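Local coordinates for cellulosomal scaffoldin adaptor protein B (Acetivibrio cellulolyticus, PDB 3BWZ) that forms a type II cohesin module of a cellulosomal scaffoldin, a kind of domain that generally binds dockerin modules in cellulosome assembly, at residues A[28-34]-A[107-113]; A[98-102]-A[147-151]. All blocks are in the same frame, centred on the assembly; numbering follows the deposited sequence.

Contact 1 (A[28-34]-A[107-113]); sequences IKNITNF and PEQTGTV
Residues 28-34 and 107-113 run antiparallel where strand 21-29 ends and strand 111-120 begins. CA atoms are nearest at Lys-29/Thr-110 (4.3 Å), Ile-31/Gln-109 (4.7 Å) and Asn-33/Pro-107 (5.2 Å). Backbone bonds set this register. Ile-28 and Gly-111 form a hydrogen-bonded antiparallel pair, Ile-28 N to Gly-111 O 2.8 Å and Gly-111 N to Ile-28 O 3.0 Å. Past the pair, Asn-30 (phi/psi 55/45) bends the chain so that Ile-31 N donates to Gln-109 O (2.9 Å). A type II turn from Ile-31 to Phe-34 follows, with Asn-33 at 57/33 and Phe-34 N bonded to Ile-31 O (3.3 Å); Glu-108 centres an inverse gamma turn. Thr-110 CA lies 3.3 Å from Ile-28 O in a CA-H...O contact. In the cohesin beta-sandwich this joins two neighbouring strands at one end of the domain, with hydrogen bonds between the adjoining loops continuing beyond the last beta pair.

Among side-chain polar contacts, Thr-110, chi1 m, offers OG1 to Asn-30 N (3.0 Å). A water 2.7 Å from both Asn-30 OD1 and Thr-110 OG1 spans the pair, while Asn-30 ND2 bonds Thr-4 O. The Glu-108 carboxylate is hydrogen-bonded outside the two segments, to Tyr-95 OH and Leu-70 N.

Apolar contact centres on Val-113 CG1, 4.0 Å from Ile-28 CG2 and 3.7 Å from Phe-34 CZ (Phe-34 chi1 t). Close packing against backbone carbonyls sets Ile-28 (p, t) CD1 3.7 Å from Gln-109 O and Phe-34 CB 3.4 Å from Glu-108 O; at the turn, Asn-33 ND2 is 3.6 Å from Pro-107 CG.

Contact 2 (A[98-102]-A[147-151]); sequences LDDYR and DWNGD
Residues 98-102 form the first turn of helix 98-104, closed by Arg-102 N to Leu-98 O (2.8 Å). A short helix between two strands at one end of the beta-sandwich is a known feature of type II cohesins, and here the loop 147-151 packs against it. That loop is a tight turn at the end of strand 143-147: a type I turn from Asp-147 to Gly-150, with Gly-150 N to Asp-147 O 3.0 Å, while Asp-147 N bonds Asp-151 O at 2.8 Å. It doubles as an Asx turn, since Asp-147 OD1 accepts from Asn-149 N (2.9 Å) and also from Asp-151 N (3.1 Å). Gly-150 has phi/psi 89/6, where a CB would jam against the preceding carbonyl O. The backbones come closest at Leu-98 CA and Trp-148 CA, 5.8 Å apart.

Trp-148 (chi1 p, chi2 12°) is the centre of the side-chain packing, contacted on one face by Arg-102 and along an edge by Tyr-101. The edge of its six-membered ring points at the face of the Tyr-101 ring in a T-shaped pair, centroids 5.5 Å apart and planes at 88°; Tyr-101 takes chi1 t, and its CD2 lies 3.7 Å from Trp-148 CB. Arg-102 lays CG over the five-membered ring, 3.5 Å from the centroid, as a CH-pi contact. Leu-98 (m, t) packs on the loop backbone, CB 3.4 Å from Trp-148 O and CD1 3.6 Å from Gly-150 N. Arg-102 folds back (m, t, m) into a salt bridge within the helix, NH2 to Asp-99 OD1 2.5 Å, and its NH1 donates to Trp-148 O at 2.9 Å.

Overall arrangement
The centres of contact 1 and contact 2 are about 13 Å apart, on the same side of the chain's centre, contact 2 being more peripheral. Their segments alternate along the chain, 28-34, 98-102, 107-113, then 147-151; helix 98-104 is followed, after a short loop, by strand 111-120 of contact 1. They touch through Tyr-101, whose OH lies 2.6 Å from Phe-34 O and 2.9 Å from Glu-108 N, both probable hydrogen bonds, and through Asn-33 ND2, packed 3.4 Å from Trp-148 CZ2. Contact 1 thus belongs to the strand pairing of the cohesin sandwich and contact 2 to the helix and loop at its end; the tyrosine hydroxyl ties that helix to both segments of contact 1.

Contact 1 (A[28-34]-A[107-113])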
# COMPACT_ATOMS: atom_id res chain seq x y z
N ILE A 28 1.47 5.75 6.61
CA ILE A 28 2.77 6.15 7.11
C ILE A 28 2.61 7.07 8.32
O ILE A 28 1.62 7.78 8.41
CB ILE A 28 3.67 6.80 6.02
CG1 ILE A 28 3.13 8.16 5.54
CG2 ILE A 28 3.89 5.85 4.86
CD1 ILE A 28 4.11 8.93 4.65
N LYS A 29 3.60 7.03 9.19
CA LYS A 29 3.68 7.89 10.34
C LYS A 29 5.09 8.44 10.48
O LYS A 29 6.06 7.69 10.53
CB LYS A 29 3.34 7.12 11.61
CG LYS A 29 3.26 7.93 12.85
CD LYS A 29 2.76 7.11 14.02
CE LYS A 29 3.86 6.52 14.90
NZ LYS A 29 4.70 5.51 14.19
N ASN A 30 5.18 9.77 10.59
CA ASN A 30 6.43 10.44 10.91
C ASN A 30 7.56 10.09 9.97
O ASN A 30 8.68 9.86 10.40
CB ASN A 30 6.83 10.18 12.36
CG ASN A 30 5.78 10.64 13.33
OD1 ASN A 30 5.19 11.70 13.15
ND2 ASN A 30 5.51 9.82 14.33
N ILE A 31 7.28 10.08 8.67
CA ILE A 31 8.32 9.87 7.67
C ILE A 31 8.80 11.24 7.21
O ILE A 31 8.09 11.95 6.48
CB ILE A 31 7.85 9.01 6.49
CG1 ILE A 31 7.28 7.66 6.97
CG2 ILE A 31 9.01 8.84 5.51
CD1 ILE A 31 8.28 6.77 7.68
N THR A 32 9.98 11.63 7.66
CA THR A 32 10.44 13.00 7.48
C THR A 32 10.56 13.36 6.00
O THR A 32 11.20 12.66 5.23
CB THR A 32 11.79 13.19 8.16
OG1 THR A 32 11.64 12.89 9.55
CG2 THR A 32 12.28 14.62 7.98
N ASN A 33 9.90 14.45 5.61
CA ASN A 33 10.00 14.99 4.25
C ASN A 33 9.62 13.99 3.17
O ASN A 33 10.11 14.06 2.05
CB ASN A 33 11.41 15.59 4.01
CG ASN A 33 11.74 16.72 4.94
OD1 ASN A 33 12.94 17.02 5.20
ND2 ASN A 33 10.73 17.38 5.43
N PHE A 34 8.67 13.12 3.49
CA PHE A 34 8.18 12.12 2.56
C PHE A 34 7.66 12.73 1.27
O PHE A 34 6.88 13.67 1.31
CB PHE A 34 7.04 11.36 3.25
CG PHE A 34 6.39 10.32 2.37
CD1 PHE A 34 5.15 10.53 1.79
CD2 PHE A 34 7.01 9.11 2.13
CE1 PHE A 34 4.56 9.56 1.03
CE2 PHE A 34 6.42 8.15 1.39
CZ PHE A 34 5.19 8.38 0.82
N PRO A 107 5.53 19.25 4.64
CA PRO A 107 5.70 17.87 4.18
C PRO A 107 4.62 16.92 4.72
O PRO A 107 4.18 17.04 5.86
CB PRO A 107 7.09 17.48 4.71
CG PRO A 107 7.31 18.37 5.88
CD PRO A 107 6.65 19.68 5.50
N GLU A 108 4.21 16.02 3.86
CA GLU A 108 3.20 15.01 4.16
C GLU A 108 3.81 13.79 4.83
O GLU A 108 4.05 12.78 4.19
CB GLU A 108 2.60 14.55 2.86
CG GLU A 108 1.93 15.62 2.10
CD GLU A 108 1.49 15.15 0.76
OE1 GLU A 108 1.73 13.97 0.38
OE2 GLU A 108 0.88 15.96 0.06
N GLN A 109 4.07 13.89 6.14
CA GLN A 109 4.84 12.90 6.88
C GLN A 109 4.00 11.79 7.46
O GLN A 109 4.54 10.73 7.81
CB GLN A 109 5.64 13.59 7.99
CG GLN A 109 6.52 14.70 7.41
CD GLN A 109 7.56 15.22 8.37
OE1 GLN A 109 7.46 15.06 9.61
NE2 GLN A 109 8.56 15.82 7.83
N THR A 110 2.69 12.03 7.58
CA THR A 110 1.77 11.10 8.22
C THR A 110 0.49 11.08 7.41
O THR A 110 -0.11 12.13 7.18
CB THR A 110 1.48 11.50 9.66
OG1 THR A 110 2.69 11.40 10.40
CG2 THR A 110 0.42 10.61 10.30
N GLY A 111 0.06 9.90 6.98
CA GLY A 111 -1.20 9.77 6.27
C GLY A 111 -1.29 8.48 5.51
O GLY A 111 -0.44 7.61 5.64
N THR A 112 -2.36 8.34 4.74
CA THR A 112 -2.61 7.13 3.97
C THR A 112 -2.12 7.38 2.55
O THR A 112 -2.64 8.26 1.87
CB THR A 112 -4.12 6.77 3.98
OG1 THR A 112 -4.53 6.59 5.35
CG2 THR A 112 -4.42 5.54 3.15
N VAL A 113 -1.12 6.63 2.12
CA VAL A 113 -0.55 6.85 0.82
C VAL A 113 -1.41 6.27 -0.30
O VAL A 113 -1.34 6.77 -1.42
CB VAL A 113 0.90 6.35 0.72
CG1 VAL A 113 1.79 7.07 1.70
CG2 VAL A 113 1.04 4.90 0.89
O HOH W 1 2.53 12.16 13.00

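Contact 2 (A[98-102]-A[147-151])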
# COMPACT_ATOMS: atom_id res chain seq x y z
N LEU A 98 9.45 18.43 -7.14
CA LEU A 98 9.97 18.44 -5.77
C LEU A 98 10.43 19.81 -5.29
O LEU A 98 10.30 20.11 -4.11
CB LEU A 98 11.07 17.40 -5.60
CG LEU A 98 10.61 15.94 -5.75
CD1 LEU A 98 11.78 14.99 -5.62
CD2 LEU A 98 9.53 15.59 -4.72
N ASP A 99 10.99 20.62 -6.17
CA ASP A 99 11.39 21.96 -5.78
C ASP A 99 10.17 22.71 -5.20
O ASP A 99 10.24 23.31 -4.12
CB ASP A 99 11.92 22.72 -7.02
CG ASP A 99 13.22 22.18 -7.59
OD1 ASP A 99 13.90 21.37 -6.94
OD2 ASP A 99 13.58 22.60 -8.72
N ASP A 100 9.06 22.64 -5.90
CA ASP A 100 7.84 23.31 -5.46
C ASP A 100 7.30 22.71 -4.17
O ASP A 100 6.83 23.43 -3.30
CB ASP A 100 6.80 23.31 -6.56
CG ASP A 100 7.20 24.20 -7.74
OD1 ASP A 100 7.99 25.15 -7.56
OD2 ASP A 100 6.72 23.90 -8.83
N TYR A 101 7.37 21.39 -4.04
CA TYR A 101 6.94 20.73 -2.81
C TYR A 101 7.77 21.18 -1.62
O TYR A 101 7.24 21.51 -0.56
CB TYR A 101 6.97 19.22 -3.04
CG TYR A 101 6.55 18.35 -1.87
CD1 TYR A 101 5.41 18.60 -1.12
CD2 TYR A 101 7.29 17.25 -1.54
CE1 TYR A 101 5.03 17.77 -0.09
CE2 TYR A 101 6.93 16.39 -0.52
CZ TYR A 101 5.79 16.65 0.21
OH TYR A 101 5.39 15.83 1.24
N ARG A 102 9.09 21.20 -1.79
CA ARG A 102 9.95 21.71 -0.71
C ARG A 102 9.60 23.15 -0.33
O ARG A 102 9.54 23.50 0.85
CB ARG A 102 11.43 21.65 -1.09
CG ARG A 102 11.94 20.26 -1.24
CD ARG A 102 13.45 20.21 -1.30
NE ARG A 102 14.01 20.97 -2.42
CZ ARG A 102 14.17 20.52 -3.65
NH1 ARG A 102 13.84 19.28 -3.97
NH2 ARG A 102 14.71 21.30 -4.57
N ASP A 147 12.33 10.89 0.05
CA ASP A 147 12.21 12.21 0.61
C ASP A 147 12.05 13.26 -0.49
O ASP A 147 12.06 12.95 -1.70
CB ASP A 147 13.39 12.52 1.57
CG ASP A 147 14.72 12.71 0.87
OD1 ASP A 147 14.75 13.08 -0.31
OD2 ASP A 147 15.76 12.48 1.55
N TRP A 148 11.90 14.50 -0.09
CA TRP A 148 11.58 15.56 -1.03
C TRP A 148 12.77 16.12 -1.77
O TRP A 148 12.61 17.06 -2.54
CB TRP A 148 10.71 16.64 -0.39
CG TRP A 148 11.29 17.44 0.71
CD1 TRP A 148 12.59 17.52 1.11
CD2 TRP A 148 10.57 18.38 1.51
NE1 TRP A 148 12.71 18.44 2.12
CE2 TRP A 148 11.49 19.00 2.37
CE3 TRP A 148 9.23 18.79 1.55
CZ2 TRP A 148 11.10 19.98 3.27
CZ3 TRP A 148 8.86 19.77 2.44
CH2 TRP A 148 9.80 20.36 3.28
N ASN A 149 13.95 15.54 -1.55
CA ASN A 149 15.08 15.74 -2.44
C ASN A 149 15.20 14.65 -3.50
O ASN A 149 16.10 14.70 -4.33
CB ASN A 149 16.39 15.80 -1.65
CG ASN A 149 16.41 16.92 -0.67
OD1 ASN A 149 16.03 18.05 -0.99
ND2 ASN A 149 16.82 16.63 0.56
N GLY A 150 14.31 13.67 -3.47
CA GLY A 150 14.33 12.56 -4.41
C GLY A 150 15.19 11.39 -3.96
O GLY A 150 15.38 10.42 -4.71
N ASP A 151 15.71 11.45 -2.74
CA ASP A 151 16.56 10.40 -2.21
C ASP A 151 15.73 9.37 -1.48
O ASP A 151 14.72 9.68 -0.87
CB ASP A 151 17.60 10.97 -1.26
CG ASP A 151 18.54 11.94 -1.95
OD1 ASP A 151 18.93 11.66 -3.10
OD2 ASP A 151 18.85 12.99 -1.35